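PDB 3QXI: enoyl-CoA hydratase EchA1 from Mycobacterium marinum, which probably catalyses the reversible addition of water across the 2,3 double bond of enoyl-CoA thioesters, as enoyl-CoA hydratases of the crotonase superfamily do. Local coordinates for residues Ile25-Ile30 and Val62-Gly67; Arg53-Ala58 and Pro100-Leu105; Glu156-Ala161 and Leu181-Val186. All coordinates share one frame; numbering follows the deposited sequence.

Interaction 1 of 3, residues Ile25-Ile30 and Val62-Gly67; sequences ILIITI and VGILTG
Ile25-Ile30 and Val62-Gly67 are neighbouring parallel strands of the crotonase-fold sheet, the two strands of a beta-alpha-beta unit whose connection is helix 41-56. Five backbone hydrogen bonds join them, from Leu26 N to Val62 O at 3.0 Å through to Ile30 N to Thr66 O at 2.9 Å. Ile64 is the residue most extensively packed against the other strand. Its CG1 lies anti to the carbonyl carbon (chi1 -62°), and CD1 comes to 3.6 Å from Ile25 CG2, the two branched chains crossing at a slant beneath helix 193-205. On the other face, Leu65 CD1 sits 3.4 Å from Ile28 O and 4.0 Å from Ile28 CG2; helix 41-56 covers Ile28 there, while Phe72 and Phe96 pack on Leu65. Beta-branched isoleucine suits an extended chain and fills both buried faces. Toward the C-terminal end the contact becomes more open: Thr29 and Gly67 are partly exposed, and threonines follow the isoleucines on the face of Ile64, though Ile30 stays buried on the opposite face against Val43. Thr66 is itself buried, and its hydroxyl is satisfied by Ala108 O, one strand further on. The two threonines run alongside one another, with Thr29 OG1 3.6 Å from the methyl carbon Thr66 CG2.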
ATOM      1  N   ILE B  25     -22.021 -22.155  -3.373  1.00 24.93           N
ATOM      2  CA  ILE B  25     -20.751 -21.829  -3.973  1.00 23.88           C
ATOM      3  C   ILE B  25     -20.719 -22.272  -5.422  1.00 24.20           C
ATOM      4  O   ILE B  25     -21.084 -23.405  -5.741  1.00 25.66           O
ATOM      5  CB  ILE B  25     -19.608 -22.524  -3.196  1.00 23.89           C
ATOM      6  CG1 ILE B  25     -19.642 -22.094  -1.722  1.00 21.85           C
ATOM      7  CG2 ILE B  25     -18.241 -22.259  -3.884  1.00 23.55           C
ATOM      8  CD1 ILE B  25     -18.833 -22.986  -0.813  1.00 22.84           C
ATOM      9  N   LEU B  26     -20.272 -21.389  -6.302  1.00 23.58           N
ATOM     10  CA  LEU B  26     -20.013 -21.775  -7.681  1.00 23.54           C
ATOM     11  C   LEU B  26     -18.535 -22.057  -7.904  1.00 23.39           C
ATOM     12  O   LEU B  26     -17.683 -21.220  -7.609  1.00 23.51           O
ATOM     13  CB  LEU B  26     -20.490 -20.684  -8.648  1.00 23.24           C
ATOM     14  CG  LEU B  26     -20.689 -21.095 -10.119  1.00 23.61           C
ATOM     15  CD1 LEU B  26     -21.917 -21.986 -10.280  1.00 19.05           C
ATOM     16  CD2 LEU B  26     -20.771 -19.850 -11.037  1.00 22.53           C
ATOM     17  N   ILE B  27     -18.225 -23.238  -8.415  1.00 23.68           N
ATOM     18  CA  ILE B  27     -16.848 -23.589  -8.684  1.00 23.12           C
ATOM     19  C   ILE B  27     -16.596 -23.542 -10.196  1.00 23.48           C
ATOM     20  O   ILE B  27     -17.261 -24.226 -10.963  1.00 22.87           O
ATOM     21  CB  ILE B  27     -16.484 -24.964  -8.061  1.00 23.85           C
ATOM     22  CG1 ILE B  27     -16.664 -24.907  -6.527  1.00 22.85           C
ATOM     23  CG2 ILE B  27     -15.064 -25.393  -8.501  1.00 22.20           C
ATOM     24  CD1 ILE B  27     -16.549 -26.220  -5.834  1.00 22.57           C
ATOM     25  N   ILE B  28     -15.623 -22.721 -10.597  1.00 23.02           N
ATOM     26  CA  ILE B  28     -15.325 -22.420 -11.986  1.00 23.43           C
ATOM     27  C   ILE B  28     -13.902 -22.894 -12.318  1.00 24.20           C
ATOM     28  O   ILE B  28     -12.909 -22.335 -11.819  1.00 23.44           O
ATOM     29  CB  ILE B  28     -15.406 -20.884 -12.237  1.00 23.18           C
ATOM     30  CG1 ILE B  28     -16.761 -20.324 -11.768  1.00 23.01           C
ATOM     31  CG2 ILE B  28     -15.157 -20.557 -13.711  1.00 21.20           C
ATOM     32  CD1 ILE B  28     -16.804 -18.814 -11.599  1.00 20.49           C
ATOM     33  N   THR B  29     -13.813 -23.902 -13.184  1.00 24.90           N
ATOM     34  CA  THR B  29     -12.553 -24.574 -13.476  1.00 25.13           C
ATOM     35  C   THR B  29     -12.145 -24.402 -14.933  1.00 26.31           C
ATOM     36  O   THR B  29     -12.822 -24.920 -15.834  1.00 27.22           O
ATOM     37  CB  THR B  29     -12.674 -26.084 -13.188  1.00 26.10           C
ATOM     38  OG1 THR B  29     -13.283 -26.287 -11.895  1.00 25.09           O
ATOM     39  CG2 THR B  29     -11.295 -26.784 -13.290  1.00 24.07           C
ATOM     40  N   ILE B  30     -11.049 -23.676 -15.165  1.00 25.96           N
ATOM     41  CA  ILE B  30     -10.419 -23.620 -16.479  1.00 26.71           C
ATOM     42  C   ILE B  30      -9.922 -25.035 -16.797  1.00 28.28           C
ATOM     43  O   ILE B  30      -9.218 -25.638 -15.995  1.00 27.87           O
ATOM     44  CB  ILE B  30      -9.243 -22.617 -16.534  1.00 26.29           C
ATOM     45  CG1 ILE B  30      -9.636 -21.226 -15.984  1.00 24.55           C
ATOM     46  CG2 ILE B  30      -8.711 -22.499 -17.963  1.00 25.42           C
ATOM     47  CD1 ILE B  30      -8.398 -20.295 -15.727  1.00 23.34           C
ATOM     48  N   VAL B  62     -20.901 -17.097  -3.287  1.00 20.43           N
ATOM     49  CA  VAL B  62     -19.445 -16.958  -3.505  1.00 19.39           C
ATOM     50  C   VAL B  62     -18.982 -17.781  -4.701  1.00 19.04           C
ATOM     51  O   VAL B  62     -19.462 -18.891  -4.908  1.00 20.75           O
ATOM     52  CB  VAL B  62     -18.626 -17.455  -2.262  1.00 19.02           C
ATOM     53  CG1 VAL B  62     -17.154 -17.167  -2.435  1.00 18.24           C
ATOM     54  CG2 VAL B  62     -19.115 -16.813  -0.976  1.00 19.02           C
ATOM     55  N   GLY B  63     -18.047 -17.242  -5.472  1.00 18.01           N
ATOM     56  CA  GLY B  63     -17.465 -17.927  -6.604  1.00 17.58           C
ATOM     57  C   GLY B  63     -16.122 -18.452  -6.185  1.00 17.71           C
ATOM     58  O   GLY B  63     -15.525 -17.906  -5.271  1.00 18.07           O
ATOM     59  N   ILE B  64     -15.655 -19.539  -6.814  1.00 18.18           N
ATOM     60  CA  ILE B  64     -14.256 -19.995  -6.702  1.00 17.35           C
ATOM     61  C   ILE B  64     -13.672 -20.268  -8.085  1.00 17.71           C
ATOM     62  O   ILE B  64     -14.254 -20.978  -8.870  1.00 18.43           O
ATOM     63  CB  ILE B  64     -14.142 -21.267  -5.844  1.00 17.58           C
ATOM     64  CG1 ILE B  64     -14.614 -20.977  -4.418  1.00 16.35           C
ATOM     65  CG2 ILE B  64     -12.673 -21.834  -5.848  1.00 16.22           C
ATOM     66  CD1 ILE B  64     -14.640 -22.222  -3.553  1.00 15.76           C
ATOM     67  N   LEU B  65     -12.520 -19.702  -8.394  1.00 17.57           N
ATOM     68  CA  LEU B  65     -11.887 -19.935  -9.695  1.00 17.96           C
ATOM     69  C   LEU B  65     -10.721 -20.892  -9.496  1.00 18.04           C
ATOM     70  O   LEU B  65      -9.945 -20.726  -8.559  1.00 16.78           O
ATOM     71  CB  LEU B  65     -11.379 -18.598 -10.276  1.00 18.06           C
ATOM     72  CG  LEU B  65     -10.615 -18.699 -11.617  1.00 17.78           C
ATOM     73  CD1 LEU B  65     -11.458 -19.399 -12.647  1.00 14.59           C
ATOM     74  CD2 LEU B  65     -10.167 -17.319 -12.123  1.00 17.72           C
ATOM     75  N   THR B  66     -10.620 -21.914 -10.344  1.00 19.44           N
ATOM     76  CA  THR B  66      -9.511 -22.895 -10.246  1.00 20.11           C
ATOM     77  C   THR B  66      -9.090 -23.423 -11.620  1.00 20.93           C
ATOM     78  O   THR B  66      -9.754 -23.142 -12.615  1.00 21.38           O
ATOM     79  CB  THR B  66      -9.798 -24.033  -9.217  1.00 19.79           C
ATOM     80  OG1 THR B  66      -8.580 -24.451  -8.620  1.00 20.32           O
ATOM     81  CG2 THR B  66     -10.507 -25.258  -9.848  1.00 22.47           C
ATOM     82  N   GLY B  67      -7.974 -24.139 -11.680  1.00 21.56           N
ATOM     83  CA  GLY B  67      -7.551 -24.763 -12.938  1.00 22.92           C
ATOM     84  C   GLY B  67      -7.531 -26.285 -12.818  1.00 24.24           C
ATOM     85  O   GLY B  67      -7.232 -26.826 -11.743  1.00 23.08           O
TER

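Interaction 2 of 3, residues Arg53-Ala58 and Pro100-Leu105; sequences RLDADA and PPAKPL
With CG anti to its carbonyl carbon (chi1 -75°) and the chain extended beyond, Lys103 reaches across to the C-terminal end of helix 41-56, while Asp55, at chi1 -79°, swings its carboxylate back toward the loop. Two polar grips result. Lys103 NZ donates to Leu54 O at 2.8 Å, lying in the carbonyl plane, and more weakly to Asp55 O; Leu60 O is a further acceptor. A long flexible amine suits this place, since a helix end presents carbonyls without amide partners and its dipole probably favours a positive charge. In return, the carboxylate takes two successive loop amides, Ala102 N on Asp55 OD2 at 2.8 Å and Lys103 N on Asp55 OD1 at 3.1 Å. Each oxygen is met on its syn side, about 20° out of the carboxylate plane. Held at both amides, the chain just after Pro101 is probably steadied. Beneath the polar layer, Leu54 CD2 meets Pro101 CB at 3.9 Å, a leucine methyl against the proline ring, both apolar and buried. The contact ties the end of helix 41-56 to the loop leading into strand 105-109: Leu54 also packs on Leu26 of strand 25-30, and Pro104 touches Leu168 of a second subunit.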
ATOM      1  N   ARG B  53     -23.398 -15.589 -14.343  1.00 28.40           N
ATOM      2  CA  ARG B  53     -24.217 -16.583 -13.654  1.00 29.85           C
ATOM      3  C   ARG B  53     -24.134 -16.368 -12.132  1.00 28.89           C
ATOM      4  O   ARG B  53     -25.161 -16.267 -11.448  1.00 28.91           O
ATOM      5  CB  ARG B  53     -23.804 -18.013 -14.029  1.00 30.10           C
ATOM      6  CG  ARG B  53     -24.383 -19.052 -13.074  1.00 33.19           C
ATOM      7  CD  ARG B  53     -24.605 -20.443 -13.673  1.00 37.86           C
ATOM      8  NE  ARG B  53     -25.192 -21.326 -12.652  1.00 41.88           N
ATOM      9  CZ  ARG B  53     -25.139 -22.660 -12.653  1.00 44.17           C
ATOM     10  NH1 ARG B  53     -24.533 -23.328 -13.635  1.00 43.94           N
ATOM     11  NH2 ARG B  53     -25.700 -23.336 -11.653  1.00 46.40           N
ATOM     12  N   LEU B  54     -22.905 -16.252 -11.629  1.00 27.73           N
ATOM     13  CA  LEU B  54     -22.645 -16.100 -10.198  1.00 26.73           C
ATOM     14  C   LEU B  54     -23.415 -14.907  -9.620  1.00 26.70           C
ATOM     15  O   LEU B  54     -24.111 -15.037  -8.594  1.00 25.75           O
ATOM     16  CB  LEU B  54     -21.133 -15.975  -9.940  1.00 25.27           C
ATOM     17  CG  LEU B  54     -20.719 -15.400  -8.573  1.00 25.35           C
ATOM     18  CD1 LEU B  54     -21.057 -16.375  -7.425  1.00 23.33           C
ATOM     19  CD2 LEU B  54     -19.239 -14.956  -8.543  1.00 24.45           C
ATOM     20  N   ASP B  55     -23.279 -13.760 -10.292  1.00 26.46           N
ATOM     21  CA  ASP B  55     -23.961 -12.534  -9.886  1.00 27.29           C
ATOM     22  C   ASP B  55     -25.477 -12.567  -9.962  1.00 28.35           C
ATOM     23  O   ASP B  55     -26.148 -12.051  -9.070  1.00 28.51           O
ATOM     24  CB  ASP B  55     -23.382 -11.314 -10.610  1.00 26.63           C
ATOM     25  CG  ASP B  55     -22.078 -10.849  -9.973  1.00 26.02           C
ATOM     26  OD1 ASP B  55     -21.801 -11.350  -8.871  1.00 23.99           O
ATOM     27  OD2 ASP B  55     -21.345 -10.002 -10.554  1.00 25.43           O
ATOM     28  N   ALA B  56     -26.010 -13.225 -10.990  1.00 29.72           N
ATOM     29  CA  ALA B  56     -27.453 -13.250 -11.247  1.00 30.53           C
ATOM     30  C   ALA B  56     -28.214 -14.278 -10.385  1.00 31.55           C
ATOM     31  O   ALA B  56     -29.394 -14.081 -10.077  1.00 33.02           O
ATOM     32  CB  ALA B  56     -27.710 -13.491 -12.746  1.00 30.89           C
ATOM     33  N   ASP B  57     -27.548 -15.356  -9.972  1.00 31.15           N
ATOM     34  CA  ASP B  57     -28.247 -16.501  -9.380  1.00 31.63           C
ATOM     35  C   ASP B  57     -28.422 -16.295  -7.874  1.00 31.31           C
ATOM     36  O   ASP B  57     -27.459 -16.376  -7.113  1.00 30.87           O
ATOM     37  CB  ASP B  57     -27.498 -17.801  -9.710  1.00 31.09           C
ATOM     38  CG  ASP B  57     -28.258 -19.060  -9.311  1.00 32.89           C
ATOM     39  OD1 ASP B  57     -28.038 -20.090  -9.986  1.00 36.21           O
ATOM     40  OD2 ASP B  57     -29.043 -19.049  -8.336  1.00 32.07           O
ATOM     41  N   ALA B  58     -29.657 -16.041  -7.453  1.00 31.25           N
ATOM     42  CA  ALA B  58     -29.960 -15.765  -6.050  1.00 31.12           C
ATOM     43  C   ALA B  58     -29.604 -16.923  -5.091  1.00 30.65           C
ATOM     44  O   ALA B  58     -29.430 -16.716  -3.885  1.00 30.53           O
ATOM     45  CB  ALA B  58     -31.422 -15.370  -5.894  1.00 32.20           C
ATOM     46  N   PRO B 100     -14.667  -7.467 -12.593  1.00 22.48           N
ATOM     47  CA  PRO B 100     -14.856  -8.588 -11.699  1.00 22.13           C
ATOM     48  C   PRO B 100     -16.328  -8.624 -11.212  1.00 22.37           C
ATOM     49  O   PRO B 100     -17.041  -7.620 -11.324  1.00 22.02           O
ATOM     50  CB  PRO B 100     -13.905  -8.270 -10.534  1.00 20.89           C
ATOM     51  CG  PRO B 100     -13.064  -7.218 -10.964  1.00 21.57           C
ATOM     52  CD  PRO B 100     -13.880  -6.419 -11.933  1.00 22.40           C
ATOM     53  N   PRO B 101     -16.771  -9.767 -10.673  1.00 21.85           N
ATOM     54  CA  PRO B 101     -18.156  -9.913 -10.184  1.00 21.93           C
ATOM     55  C   PRO B 101     -18.429  -9.144  -8.898  1.00 21.24           C
ATOM     56  O   PRO B 101     -17.503  -8.883  -8.119  1.00 21.05           O
ATOM     57  CB  PRO B 101     -18.264 -11.411  -9.906  1.00 21.46           C
ATOM     58  CG  PRO B 101     -16.822 -11.819  -9.552  1.00 21.21           C
ATOM     59  CD  PRO B 101     -15.987 -10.999 -10.495  1.00 21.83           C
ATOM     60  N   ALA B 102     -19.689  -8.800  -8.686  1.00 20.74           N
ATOM     61  CA  ALA B 102     -20.100  -8.116  -7.492  1.00 20.53           C
ATOM     62  C   ALA B 102     -19.963  -9.032  -6.260  1.00 20.16           C
ATOM     63  O   ALA B 102     -19.594  -8.573  -5.173  1.00 19.85           O
ATOM     64  CB  ALA B 102     -21.563  -7.578  -7.653  1.00 21.17           C
ATOM     65  N   LYS B 103     -20.237 -10.321  -6.420  1.00 19.58           N
ATOM     66  CA  LYS B 103     -20.122 -11.257  -5.268  1.00 19.66           C
ATOM     67  C   LYS B 103     -18.662 -11.658  -4.979  1.00 18.94           C
ATOM     68  O   LYS B 103     -17.803 -11.510  -5.862  1.00 19.31           O
ATOM     69  CB  LYS B 103     -21.012 -12.483  -5.468  1.00 19.69           C
ATOM     70  CG  LYS B 103     -22.488 -12.173  -5.240  1.00 19.09           C
ATOM     71  CD  LYS B 103     -23.329 -13.365  -5.681  1.00 20.99           C
ATOM     72  CE  LYS B 103     -24.795 -12.991  -5.905  1.00 20.74           C
ATOM     73  NZ  LYS B 103     -25.620 -14.163  -6.403  1.00 21.07           N
ATOM     74  N   PRO B 104     -18.363 -12.136  -3.748  1.00 18.31           N
ATOM     75  CA  PRO B 104     -16.978 -12.564  -3.488  1.00 17.52           C
ATOM     76  C   PRO B 104     -16.485 -13.672  -4.407  1.00 17.51           C
ATOM     77  O   PRO B 104     -17.241 -14.566  -4.778  1.00 18.00           O
ATOM     78  CB  PRO B 104     -17.008 -13.026  -2.039  1.00 17.47           C
ATOM     79  CG  PRO B 104     -18.141 -12.295  -1.435  1.00 18.02           C
ATOM     80  CD  PRO B 104     -19.175 -12.139  -2.519  1.00 18.61           C
ATOM     81  N   LEU B 105     -15.227 -13.562  -4.814  1.00 17.56           N
ATOM     82  CA  LEU B 105     -14.580 -14.528  -5.700  1.00 18.22           C
ATOM     83  C   LEU B 105     -13.227 -14.953  -5.106  1.00 18.07           C
ATOM     84  O   LEU B 105     -12.408 -14.110  -4.753  1.00 19.01           O
ATOM     85  CB  LEU B 105     -14.374 -13.903  -7.075  1.00 17.27           C
ATOM     86  CG  LEU B 105     -13.683 -14.745  -8.173  1.00 19.61           C
ATOM     87  CD1 LEU B 105     -14.319 -16.118  -8.385  1.00 20.22           C
ATOM     88  CD2 LEU B 105     -13.648 -13.972  -9.517  1.00 19.00           C
TER

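Interaction 3 of 3, residues Glu156-Ala161 and Leu181-Val186; sequences ERIPYA and LGMVNV
Ile158 and Met183 run alongside each other in the same direction, the methyl carbon Ile158 CG2 coming to 3.6 Å from Met183 CB and to 4.1 Å from Met183 SD. The isoleucine holds CG1 in the crowded position between backbone N and carbonyl carbon (chi1 66°), which leaves CG2 anti to the carbonyl carbon and facing the opposite segment. That same methyl also meets Leu181 CB at 4.0 Å, here with the two side chains slanted across one another. Met183 keeps an extended chain beside its partner, a shape that an unbranched thioether adopts easily. Pro159 CD touches Leu181 CD2 at 4.0 Å, again at a slant; Pro159 is at the N-cap of helix 160-169, where a backbone N-H is not needed for the helix's own hydrogen bonds.

No direct hydrogen bond crosses the contact. A water bridges the backbones instead, donating to Arg157 O at 2.7 Å and to Gly182 O at 2.8 Å. Gly182 ends helix 175-180 in a Schellman motif, and its positive phi (86°) is easily adopted without a side chain. The edge of the Arg157 guanidinium comes near Met183 O, while NH2 bonds to Leu122 O. The contact therefore joins the junction of helices 150-157 and 160-169 to the loop between helix 175-180 and strand 186-188; Ile158 packs on Ala163 and Leu166 of helix 160-169, and Met183 on Phe135 of strand 134-136.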
ATOM      1  N   GLU B 156      -0.820  -2.940  -5.593  1.00 15.84           N
ATOM      2  CA  GLU B 156      -1.869  -2.655  -4.639  1.00 18.10           C
ATOM      3  C   GLU B 156      -1.992  -3.827  -3.666  1.00 17.52           C
ATOM      4  O   GLU B 156      -2.635  -3.690  -2.655  1.00 18.13           O
ATOM      5  CB  GLU B 156      -3.223  -2.361  -5.370  1.00 18.97           C
ATOM      6  CG  GLU B 156      -3.179  -1.015  -6.116  1.00 22.41           C
ATOM      7  CD  GLU B 156      -4.375  -0.645  -7.023  1.00 27.37           C
ATOM      8  OE1 GLU B 156      -5.293  -1.483  -7.275  1.00 25.73           O
ATOM      9  OE2 GLU B 156      -4.335   0.533  -7.524  1.00 29.31           O
ATOM     10  N   ARG B 157      -1.343  -4.956  -3.948  1.00 16.47           N
ATOM     11  CA  ARG B 157      -1.476  -6.133  -3.094  1.00 16.45           C
ATOM     12  C   ARG B 157      -0.237  -6.436  -2.244  1.00 16.32           C
ATOM     13  O   ARG B 157      -0.351  -7.020  -1.173  1.00 17.20           O
ATOM     14  CB  ARG B 157      -1.885  -7.386  -3.924  1.00 16.47           C
ATOM     15  CG  ARG B 157      -3.228  -7.278  -4.631  1.00 17.96           C
ATOM     16  CD  ARG B 157      -4.427  -7.823  -3.791  1.00 24.77           C
ATOM     17  NE  ARG B 157      -5.358  -8.652  -4.603  1.00 32.10           N
ATOM     18  CZ  ARG B 157      -5.600  -9.977  -4.451  1.00 33.54           C
ATOM     19  NH1 ARG B 157      -5.001 -10.730  -3.496  1.00 29.25           N
ATOM     20  NH2 ARG B 157      -6.469 -10.568  -5.274  1.00 30.35           N
ATOM     21  N   ILE B 158       0.946  -6.072  -2.733  1.00 15.36           N
ATOM     22  CA  ILE B 158       2.221  -6.349  -2.055  1.00 13.86           C
ATOM     23  C   ILE B 158       2.983  -5.026  -2.038  1.00 13.93           C
ATOM     24  O   ILE B 158       2.547  -4.085  -2.706  1.00 14.42           O
ATOM     25  CB  ILE B 158       3.052  -7.445  -2.812  1.00 13.57           C
ATOM     26  CG1 ILE B 158       3.516  -6.977  -4.204  1.00 11.96           C
ATOM     27  CG2 ILE B 158       2.273  -8.731  -2.977  1.00 13.07           C
ATOM     28  CD1 ILE B 158       4.494  -7.963  -4.855  1.00 10.96           C
ATOM     29  N   PRO B 159       4.112  -4.933  -1.309  1.00 14.19           N
ATOM     30  CA  PRO B 159       4.827  -3.661  -1.293  1.00 14.56           C
ATOM     31  C   PRO B 159       5.195  -3.152  -2.704  1.00 15.03           C
ATOM     32  O   PRO B 159       5.674  -3.937  -3.548  1.00 14.21           O
ATOM     33  CB  PRO B 159       6.073  -3.994  -0.480  1.00 14.34           C
ATOM     34  CG  PRO B 159       5.539  -4.969   0.523  1.00 13.74           C
ATOM     35  CD  PRO B 159       4.726  -5.879  -0.349  1.00 14.48           C
ATOM     36  N   TYR B 160       4.944  -1.857  -2.930  1.00 14.38           N
ATOM     37  CA  TYR B 160       5.205  -1.204  -4.221  1.00 14.93           C
ATOM     38  C   TYR B 160       6.542  -1.584  -4.872  1.00 14.28           C
ATOM     39  O   TYR B 160       6.569  -1.952  -6.049  1.00 14.65           O
ATOM     40  CB  TYR B 160       5.076   0.331  -4.084  1.00 14.83           C
ATOM     41  CG  TYR B 160       5.281   1.097  -5.362  1.00 17.85           C
ATOM     42  CD1 TYR B 160       4.199   1.420  -6.169  1.00 22.37           C
ATOM     43  CD2 TYR B 160       6.540   1.500  -5.763  1.00 20.65           C
ATOM     44  CE1 TYR B 160       4.350   2.120  -7.331  1.00 24.48           C
ATOM     45  CE2 TYR B 160       6.714   2.217  -6.957  1.00 26.12           C
ATOM     46  CZ  TYR B 160       5.594   2.518  -7.732  1.00 26.46           C
ATOM     47  OH  TYR B 160       5.698   3.222  -8.903  1.00 27.72           O
ATOM     48  N   ALA B 161       7.638  -1.513  -4.123  1.00 14.14           N
ATOM     49  CA  ALA B 161       8.968  -1.790  -4.686  1.00 14.17           C
ATOM     50  C   ALA B 161       9.175  -3.256  -5.090  1.00 14.66           C
ATOM     51  O   ALA B 161       9.914  -3.545  -6.049  1.00 15.10           O
ATOM     52  CB  ALA B 161      10.047  -1.345  -3.742  1.00 14.70           C
ATOM     53  N   LEU B 181       3.814 -11.734   2.099  1.00 14.74           N
ATOM     54  CA  LEU B 181       3.628 -10.359   1.682  1.00 14.80           C
ATOM     55  C   LEU B 181       2.150  -9.950   1.752  1.00 15.34           C
ATOM     56  O   LEU B 181       1.820  -8.764   1.534  1.00 16.15           O
ATOM     57  CB  LEU B 181       4.207 -10.150   0.285  1.00 14.12           C
ATOM     58  CG  LEU B 181       5.712 -10.272   0.199  1.00 14.20           C
ATOM     59  CD1 LEU B 181       6.133 -10.194  -1.244  1.00 15.29           C
ATOM     60  CD2 LEU B 181       6.404  -9.178   1.108  1.00 13.46           C
ATOM     61  N   GLY B 182       1.268 -10.919   2.036  1.00 14.43           N
ATOM     62  CA  GLY B 182      -0.143 -10.629   2.255  1.00 14.30           C
ATOM     63  C   GLY B 182      -0.992 -10.591   0.994  1.00 14.30           C
ATOM     64  O   GLY B 182      -2.143 -10.160   1.041  1.00 14.07           O
ATOM     65  N   MET B 183      -0.414 -11.023  -0.121  1.00 13.74           N
ATOM     66  CA  MET B 183      -1.141 -11.268  -1.356  1.00 14.04           C
ATOM     67  C   MET B 183      -1.957 -12.577  -1.322  1.00 14.36           C
ATOM     68  O   MET B 183      -3.088 -12.595  -1.767  1.00 15.07           O
ATOM     69  CB  MET B 183      -0.170 -11.287  -2.527  1.00 12.38           C
ATOM     70  CG  MET B 183      -0.784 -11.766  -3.825  1.00 15.79           C
ATOM     71  SD  MET B 183       0.358 -11.549  -5.177  1.00 17.63           S
ATOM     72  CE  MET B 183      -0.234 -12.776  -6.353  1.00 18.39           C
ATOM     73  N   VAL B 184      -1.377 -13.655  -0.783  1.00 15.29           N
ATOM     74  CA  VAL B 184      -2.044 -14.950  -0.663  1.00 15.69           C
ATOM     75  C   VAL B 184      -2.659 -15.032   0.735  1.00 16.04           C
ATOM     76  O   VAL B 184      -1.956 -14.843   1.731  1.00 16.34           O
ATOM     77  CB  VAL B 184      -1.045 -16.118  -0.906  1.00 15.80           C
ATOM     78  CG1 VAL B 184      -1.598 -17.473  -0.398  1.00 15.53           C
ATOM     79  CG2 VAL B 184      -0.689 -16.182  -2.362  1.00 15.66           C
ATOM     80  N   ASN B 185      -3.956 -15.312   0.822  1.00 15.35           N
ATOM     81  CA  ASN B 185      -4.633 -15.259   2.122  1.00 14.59           C
ATOM     82  C   ASN B 185      -4.360 -16.516   2.957  1.00 15.33           C
ATOM     83  O   ASN B 185      -4.129 -16.449   4.185  1.00 14.43           O
ATOM     84  CB  ASN B 185      -6.145 -15.068   1.948  1.00 15.13           C
ATOM     85  CG  ASN B 185      -6.493 -13.742   1.344  1.00 14.75           C
ATOM     86  OD1 ASN B 185      -6.499 -13.598   0.122  1.00 13.28           O
ATOM     87  ND2 ASN B 185      -6.776 -12.741   2.201  1.00 13.05           N
ATOM     88  N   VAL B 186      -4.378 -17.654   2.263  1.00 14.73           N
ATOM     89  CA  VAL B 186      -4.270 -18.967   2.865  1.00 14.21           C
ATOM     90  C   VAL B 186      -3.349 -19.846   2.033  1.00 15.04           C
ATOM     91  O   VAL B 186      -3.521 -19.968   0.809  1.00 14.08           O
ATOM     92  CB  VAL B 186      -5.626 -19.710   2.934  1.00 13.90           C
ATOM     93  CG1 VAL B 186      -5.435 -21.031   3.629  1.00 14.21           C
ATOM     94  CG2 VAL B 186      -6.684 -18.880   3.677  1.00 13.63           C
TER
HETATM   95  O   HOH W   1      -2.810  -7.877  -0.440  1.00  6.84           O

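Overall arrangement
Interaction 2 uses the connecting helix of the beta-alpha-beta unit whose strands make interaction 1, and their centres are about 11 Å apart. They touch directly: Gly63 N lies 2.9 Å from Pro104 O, a probable hydrogen bond, as loop 100-105 runs into strand 105-109, next in the sheet after 62-67. Interaction 3 touches neither, its nearest atoms about 10 Å from interaction 1 and about 7 Å from interaction 2. Its segment 181-186 runs into strand 186-188, the far edge of the sheet, and it borders two further subunits of the trimer. As in other crotonases, the loop after strand 62-67 probably supplies one oxyanion-hole amide, so interaction 1 would lie behind the active site.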